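Local coordinates for ABC transporter periplasmic-binding protein YTFQ (Escherichia coli, PDB 2VK2) that binds alpha- and beta-galactofuranose in the periplasm and serves as the solute-binding component of the YtfQRT-YjfF ABC transporter, at residues A[222-228]-A[241-247]; A[170-176]-A[199-205]. All blocks are in the same frame, centred on the assembly; numbering follows the deposited sequence. Where two conformers were deposited one is given.

Interaction 1 of 2, residues A[222-228]-A[241-247]. With GZL (beta-D-galactofuranose), chain B.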
loop_
_atom_site.group_PDB
_atom_site.type_symbol
_atom_site.label_atom_id
_atom_site.label_comp_id
_atom_site.label_asym_id
_atom_site.label_seq_id
_atom_site.Cartn_x
_atom_site.Cartn_y
_atom_site.Cartn_z
ATOM N N LEU A 222 15.603 -12.699 6.696
ATOM C CA LEU A 222 15.102 -11.450 7.260
ATOM C C LEU A 222 13.856 -11.019 6.497
ATOM O O LEU A 222 13.669 -11.410 5.344
ATOM C CB LEU A 222 16.165 -10.353 7.150
ATOM C CG LEU A 222 17.526 -10.621 7.801
ATOM C CD1 LEU A 222 18.522 -9.550 7.388
ATOM C CD2 LEU A 222 17.401 -10.692 9.320
ATOM N N THR A 223 13.008 -10.216 7.132
ATOM C CA THR A 223 11.837 -9.659 6.458
ATOM C C THR A 223 11.825 -8.142 6.559
ATOM O O THR A 223 12.107 -7.567 7.612
ATOM C CB THR A 223 10.504 -10.215 7.019
ATOM O OG1 THR A 223 10.169 -9.564 8.254
ATOM C CG2 THR A 223 10.586 -11.721 7.225
ATOM N N GLY A 224 11.502 -7.503 5.438
ATOM C CA GLY A 224 11.269 -6.065 5.382
ATOM C C GLY A 224 10.025 -5.842 4.548
ATOM O O GLY A 224 9.914 -6.384 3.455
ATOM N N SER A 225 9.077 -5.071 5.068
ATOM C CA SER A 225 7.799 -4.885 4.391
ATOM C C SER A 225 7.168 -3.555 4.781
ATOM O O SER A 225 7.750 -2.788 5.541
ATOM C CB SER A 225 6.867 -6.062 4.689
ATOM O OG SER A 225 6.686 -6.240 6.083
ATOM N N ILE A 226 5.996 -3.269 4.223
ATOM C CA ILE A 226 5.364 -1.969 4.395
ATOM C C ILE A 226 3.887 -2.126 4.730
ATOM O O ILE A 226 3.205 -2.965 4.149
ATOM C CB ILE A 226 5.522 -1.124 3.105
ATOM C CG1 ILE A 226 7.006 -0.851 2.821
ATOM C CG2 ILE A 226 4.759 0.194 3.213
ATOM C CD1 ILE A 226 7.309 -0.523 1.377
ATOM N N ASP A 227 3.441 -1.322 5.700
ATOM C CA ASP A 227 2.024 -1.026 6.022
ATOM C C ASP A 227 1.855 -0.794 7.518
ATOM O O ASP A 227 1.148 0.120 7.929
ATOM C CB ASP A 227 1.027 -2.115 5.601
ATOM C CG ASP A 227 0.598 -2.010 4.151
ATOM O OD1 ASP A 227 0.873 -0.986 3.485
ATOM O OD2 ASP A 227 -0.031 -2.975 3.690
ATOM N N GLY A 228 2.493 -1.637 8.327
ATOM C CA GLY A 228 2.296 -1.609 9.769
ATOM C C GLY A 228 0.942 -2.161 10.167
ATOM O O GLY A 228 0.248 -1.563 10.987
ATOM N N ALA A 241 9.669 -11.392 12.258
ATOM C CA ALA A 241 9.729 -10.295 11.284
ATOM C C ALA A 241 10.683 -9.217 11.793
ATOM O O ALA A 241 10.817 -9.028 13.000
ATOM C CB ALA A 241 8.339 -9.718 11.048
ATOM N N ASN A 242 11.338 -8.499 10.882
ATOM C CA ASN A 242 12.400 -7.561 11.277
ATOM C C ASN A 242 12.105 -6.079 11.130
ATOM O O ASN A 242 12.509 -5.292 11.977
ATOM C CB ASN A 242 13.696 -7.878 10.533
ATOM C CG ASN A 242 14.167 -9.277 10.790
ATOM O OD1 ASN A 242 14.835 -9.554 11.791
ATOM N ND2 ASN A 242 13.802 -10.178 9.909
ATOM N N ALA A 243 11.441 -5.684 10.047
ATOM C CA ALA A 243 11.279 -4.262 9.747
ATOM C C ALA A 243 9.995 -3.999 8.974
ATOM O O ALA A 243 9.671 -4.726 8.037
ATOM C CB ALA A 243 12.484 -3.762 8.954
ATOM N N SER A 244 9.266 -2.963 9.376
ATOM C CA SER A 244 8.082 -2.536 8.635
ATOM C C SER A 244 7.903 -1.028 8.689
ATOM O O SER A 244 8.126 -0.402 9.721
ATOM C CB SER A 244 6.823 -3.215 9.175
ATOM O OG SER A 244 5.669 -2.793 8.454
ATOM N N VAL A 245 7.464 -0.455 7.573
ATOM C CA VAL A 245 7.175 0.969 7.490
ATOM C C VAL A 245 5.676 1.187 7.654
ATOM O O VAL A 245 4.874 0.604 6.926
ATOM C CB VAL A 245 7.641 1.551 6.141
ATOM C CG1 VAL A 245 7.243 3.012 6.026
ATOM C CG2 VAL A 245 9.148 1.396 5.993
ATOM N N GLU A 246 5.302 2.035 8.607
ATOM C CA GLU A 246 3.898 2.339 8.855
ATOM C C GLU A 246 3.291 3.169 7.729
ATOM O O GLU A 246 3.900 4.130 7.261
ATOM C CB GLU A 246 3.752 3.105 10.168
ATOM C CG GLU A 246 2.317 3.413 10.549
ATOM C CD GLU A 246 2.222 4.415 11.680
ATOM O OE1 GLU A 246 1.994 3.988 12.827
ATOM O OE2 GLU A 246 2.375 5.628 11.422
ATOM N N LEU A 247 2.077 2.796 7.331
ATOM C CA LEU A 247 1.265 3.553 6.387
ATOM C C LEU A 247 -0.079 3.818 7.047
ATOM O O LEU A 247 -0.780 2.878 7.415
ATOM C CB LEU A 247 1.054 2.742 5.111
ATOM C CG LEU A 247 0.115 3.343 4.059
ATOM C CD1 LEU A 247 0.722 4.597 3.451
ATOM C CD2 LEU A 247 -0.189 2.315 2.993
HETATM C C6 GZL B . -0.904 1.559 -0.268
HETATM C C5 GZL B . -1.439 0.673 -1.132
HETATM C C4 GZL B . -1.304 -0.832 -0.994
HETATM C C3 GZL B . -0.856 -1.464 0.295
HETATM C C2 GZL B . -1.637 -2.493 0.595
HETATM O O6 GZL B . -1.036 2.876 -0.448
HETATM O O5 GZL B . -2.055 1.125 -2.230
HETATM O O4 GZL B . -2.565 -1.467 -1.245
HETATM O O3 GZL B . 0.229 -1.073 0.955
HETATM C C1 GZL B . -2.761 -2.586 -0.373
HETATM O O2 GZL B . -1.530 -3.351 1.611
HETATM O O1 GZL B . -2.719 -3.799 -1.118
HETATM O O HOH W 1 8.735 -7.293 7.740
#
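Ser225 and Val245 sit on neighbouring parallel strands, 222-225 and 243-246, the two beta arms of a beta-alpha-beta unit whose crossover is helix 230-237. Backbone bonds link the strands: Ser225 N donates to Ala243 O, Val245 N to Ser225 O (3.1 Å) and Asp227 N to Val245 O, the last short at 2.7 Å and nearly along the C=O axis. Farther along, Leu247 N reaches Asp227 O at 2.9 Å, but from well above the carbonyl plane. At the opposite end Thr223 OG1, turned between its backbone N and carbonyl carbon (chi1 79°), takes the N-H of Asn242 at 3.1 Å.

Polar side chains are satisfied on the face of Ser225 and Ser244. A water joins Thr223 OG1, Ser225 OG and Ala243 O, while both serine hydroxyls are hydrogen-bonded to Asp200 of helix 200-212. Apolar packing is lighter: Ile226 and Val245 lie side by side, CG1 to CB 4.1 Å, on the other face.

Sugar contacts come at Asp227 and Leu247. Asp227 grips the galactofuranose with both carboxylate oxygens, OD1 accepting a hydrogen bond from sugar O3 and OD2 one from O2, each at 2.6 Å. Leu247 runs alongside, its CG anti to the backbone N (chi1 175°), and sets CD2 3.4 Å from sugar C6. With an asparagine in place of Asp227, the sugar would probably lose one of these two acceptors, leaving O2 or O3 without its mate.

Two short bonds from adjacent hydroxyls to one carboxylate, with a methyl beside the terminal exocyclic carbon C6, are consistent with recognition of both the ring diol and the side arm of the furanose.

Interaction 2 of 2, residues A[170-176]-A[199-205]; sequences FTRSKGK and NDDMVIG. With GZL (beta-D-galactofuranose), chain B.
Phe170 and Asn199 meet at the sugar end of two helices in one lobe of a periplasmic-binding-protein fold, each helix following its strand and beginning near the cleft. The axes of 172-176 and 200-205 are 6.6 Å apart at a crossing angle of -50°. Glycines allow this closeness: Gly175 CA lies 3.7 Å from Met202 O, and Gly205 CA makes a CH...O contact with Arg172 O.

From CB outward, Asn199 first passes the Phe170 ring, its CB 3.6 Å from CD1. CG comes nearer, 3.4 Å from the same carbon, at the ring edge, with the amide and ring planes 58° apart. OD1 lies in the ring plane and accepts from Met202 N, an N-cap bond at the start of helix 200-205. ND2 spends its hydrogens on Phe170 O and, at 174° and almost straight, on O2 of the galactofuranose. Three bonds therefore fix the rotation of the amide. Phe170 in turn lays a ring face against sugar C4, offset toward the rim, while Met202 CE touches CD1 obliquely.

Further along the helices, Ile204 CG2 covers one guanidinium face of Arg172, whose bend at chi3 turns the group over the isoleucine; Asp231 pairs with its NH2. In one of the two conformers of Asp201, a water joins Arg172 N to OD2, which also accepts from Gly15 N, a residue of the galactofuranose-binding site at the start of helix 15-31. Met202 SD stands 3.4 Å from Phe170 N.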
loop_
_atom_site.group_PDB
_atom_site.type_symbol
_atom_site.label_atom_id
_atom_site.label_comp_id
_atom_site.label_asym_id
_atom_site.label_seq_id
_atom_site.Cartn_x
_atom_site.Cartn_y
_atom_site.Cartn_z
ATOM N N PHE A 170 -0.219 -8.336 -3.587
ATOM C CA PHE A 170 -0.517 -7.695 -2.300
ATOM C C PHE A 170 -1.326 -8.576 -1.318
ATOM O O PHE A 170 -1.879 -8.059 -0.347
ATOM C CB PHE A 170 -1.238 -6.340 -2.508
ATOM C CG PHE A 170 -0.320 -5.169 -2.808
ATOM C CD1 PHE A 170 0.839 -4.949 -2.071
ATOM C CD2 PHE A 170 -0.667 -4.240 -3.786
ATOM C CE1 PHE A 170 1.648 -3.852 -2.326
ATOM C CE2 PHE A 170 0.149 -3.145 -4.050
ATOM C CZ PHE A 170 1.301 -2.948 -3.310
ATOM N N THR A 171 -1.379 -9.888 -1.549
ATOM C CA THR A 171 -2.133 -10.785 -0.664
ATOM C C THR A 171 -1.235 -11.745 0.106
ATOM O O THR A 171 -0.146 -12.105 -0.336
ATOM C CB THR A 171 -3.182 -11.629 -1.421
ATOM O OG1 THR A 171 -2.529 -12.592 -2.252
ATOM C CG2 THR A 171 -4.088 -10.750 -2.265
ATOM N N ARG A 172 -1.728 -12.168 1.263
ATOM C CA ARG A 172 -1.042 -13.154 2.087
ATOM C C ARG A 172 -0.918 -14.495 1.362
ATOM O O ARG A 172 0.156 -15.102 1.351
ATOM C CB ARG A 172 -1.789 -13.327 3.416
ATOM C CG ARG A 172 -0.998 -14.035 4.495
ATOM C CD ARG A 172 -1.726 -14.005 5.833
ATOM N NE ARG A 172 -1.823 -12.656 6.399
ATOM C CZ ARG A 172 -2.223 -12.385 7.644
ATOM N NH1 ARG A 172 -2.566 -13.362 8.477
ATOM N NH2 ARG A 172 -2.273 -11.129 8.065
ATOM N N SER A 173 -2.009 -14.937 0.739
ATOM C CA SER A 173 -2.034 -16.243 0.082
ATOM C C SER A 173 -1.071 -16.311 -1.104
ATOM O O SER A 173 -0.322 -17.280 -1.239
ATOM C CB SER A 173 -3.455 -16.610 -0.358
ATOM O OG SER A 173 -3.991 -15.643 -1.242
ATOM N N LYS A 174 -1.077 -15.288 -1.953
ATOM C CA LYS A 174 -0.187 -15.279 -3.113
ATOM C C LYS A 174 1.263 -15.014 -2.699
ATOM O O LYS A 174 2.189 -15.575 -3.285
ATOM C CB LYS A 174 -0.659 -14.263 -4.156
ATOM C CG LYS A 174 0.116 -14.292 -5.472
ATOM C CD LYS A 174 -0.184 -15.534 -6.299
ATOM C CE LYS A 174 0.614 -15.537 -7.594
ATOM N NZ LYS A 174 0.322 -14.354 -8.447
ATOM N N GLY A 175 1.458 -14.171 -1.687
ATOM C CA GLY A 175 2.785 -13.966 -1.109
ATOM C C GLY A 175 3.410 -15.271 -0.643
ATOM O O GLY A 175 4.586 -15.535 -0.903
ATOM N N LYS A 176 2.615 -16.097 0.038
ATOM C CA LYS A 176 3.074 -17.412 0.484
ATOM C C LYS A 176 3.425 -18.312 -0.701
ATOM O O LYS A 176 4.482 -18.938 -0.715
ATOM C CB LYS A 176 2.011 -18.091 1.356
ATOM C CG LYS A 176 2.456 -19.436 1.918
ATOM C CD LYS A 176 1.419 -20.033 2.847
ATOM C CE LYS A 176 1.918 -21.332 3.451
ATOM N NZ LYS A 176 0.883 -21.986 4.289
ATOM N N ASN A 199 4.080 -5.193 0.608
ATOM C CA ASN A 199 3.240 -5.013 1.787
ATOM C C ASN A 199 3.474 -6.091 2.837
ATOM O O ASN A 199 4.026 -7.153 2.542
ATOM C CB ASN A 199 1.744 -4.838 1.437
ATOM C CG ASN A 199 1.024 -6.140 1.092
ATOM O OD1 ASN A 199 1.633 -7.171 0.836
ATOM N ND2 ASN A 199 -0.302 -6.070 1.048
ATOM N N ASP A 200 3.074 -5.784 4.068
ATOM C CA ASP A 200 3.199 -6.718 5.187
ATOM C C ASP A 200 2.500 -8.044 4.918
ATOM O O ASP A 200 3.038 -9.098 5.234
ATOM C CB ASP A 200 2.587 -6.141 6.469
ATOM C CG ASP A 200 3.369 -4.974 7.051
ATOM O OD1 ASP A 200 4.588 -4.820 6.810
ATOM O OD2 ASP A 200 2.733 -4.209 7.792
ATOM N N ASP A 201 1.293 -7.990 4.358
ATOM C CA ASP A 201 0.500 -9.206 4.152
ATOM C C ASP A 201 1.250 -10.249 3.328
ATOM O O ASP A 201 1.281 -11.420 3.695
ATOM C CB ASP A 201 -0.857 -8.892 3.508
ATOM C CG ASP A 201 -1.887 -8.403 4.514
ATOM O OD1 ASP A 201 -1.510 -7.710 5.481
ATOM O OD2 ASP A 201 -3.082 -8.711 4.332
ATOM N N MET A 202 1.868 -9.824 2.229
ATOM C CA MET A 202 2.667 -10.744 1.415
ATOM C C MET A 202 3.814 -11.352 2.221
ATOM O O MET A 202 4.097 -12.540 2.087
ATOM C CB MET A 202 3.214 -10.052 0.166
ATOM C CG MET A 202 2.170 -9.846 -0.915
ATOM S SD MET A 202 2.842 -9.182 -2.448
ATOM C CE MET A 202 3.594 -7.661 -1.868
ATOM N N VAL A 203 4.455 -10.542 3.062
ATOM C CA VAL A 203 5.570 -11.032 3.878
ATOM C C VAL A 203 5.089 -11.965 4.998
ATOM O O VAL A 203 5.822 -12.862 5.411
ATOM C CB VAL A 203 6.430 -9.869 4.453
ATOM C CG1 VAL A 203 6.229 -9.708 5.956
ATOM C CG2 VAL A 203 7.902 -10.104 4.146
ATOM N N ILE A 204 3.864 -11.767 5.477
ATOM C CA ILE A 204 3.284 -12.661 6.482
ATOM C C ILE A 204 3.031 -14.041 5.866
ATOM O O ILE A 204 3.270 -15.066 6.509
ATOM C CB ILE A 204 2.003 -12.057 7.098
ATOM C CG1 ILE A 204 2.371 -10.846 7.962
ATOM C CG2 ILE A 204 1.276 -13.088 7.948
ATOM C CD1 ILE A 204 1.216 -9.939 8.289
ATOM N N GLY A 205 2.564 -14.067 4.620
ATOM C CA GLY A 205 2.503 -15.310 3.854
ATOM C C GLY A 205 3.881 -15.916 3.656
ATOM O O GLY A 205 4.061 -17.128 3.803
HETATM C C6 GZL B . -0.904 1.559 -0.268
HETATM C C5 GZL B . -1.439 0.673 -1.132
HETATM C C4 GZL B . -1.304 -0.832 -0.994
HETATM C C3 GZL B . -0.856 -1.464 0.295
HETATM C C2 GZL B . -1.637 -2.493 0.595
HETATM O O6 GZL B . -1.036 2.876 -0.448
HETATM O O5 GZL B . -2.055 1.125 -2.230
HETATM O O4 GZL B . -2.565 -1.467 -1.245
HETATM O O3 GZL B . 0.229 -1.073 0.955
HETATM C C1 GZL B . -2.761 -2.586 -0.373
HETATM O O2 GZL B . -1.530 -3.351 1.611
HETATM O O1 GZL B . -2.719 -3.799 -1.118
HETATM O O HOH W 2 -3.922 -10.639 2.329
#

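In the fold
Both contacts belong to the same lobe, built on the mixed sheet that contains strands 194-197, 222-225 and 243-246, and their centres lie 12 Å apart. Along the chain both segments of interaction 2 precede those of interaction 1: helix 200-212 is followed, after a connecting segment, by strand 222-225, then helix 230-237 and strand 243-246 complete the next crossover. Interaction 2 packs helices, whereas interaction 1 is a strand pair within the sheet. Asp200 ties them together, its backbone N probably hydrogen-bonded to Ile226 O. Both end at the galactofuranose, so neighbouring strand ends and helix starts supply adjacent parts of one pocket.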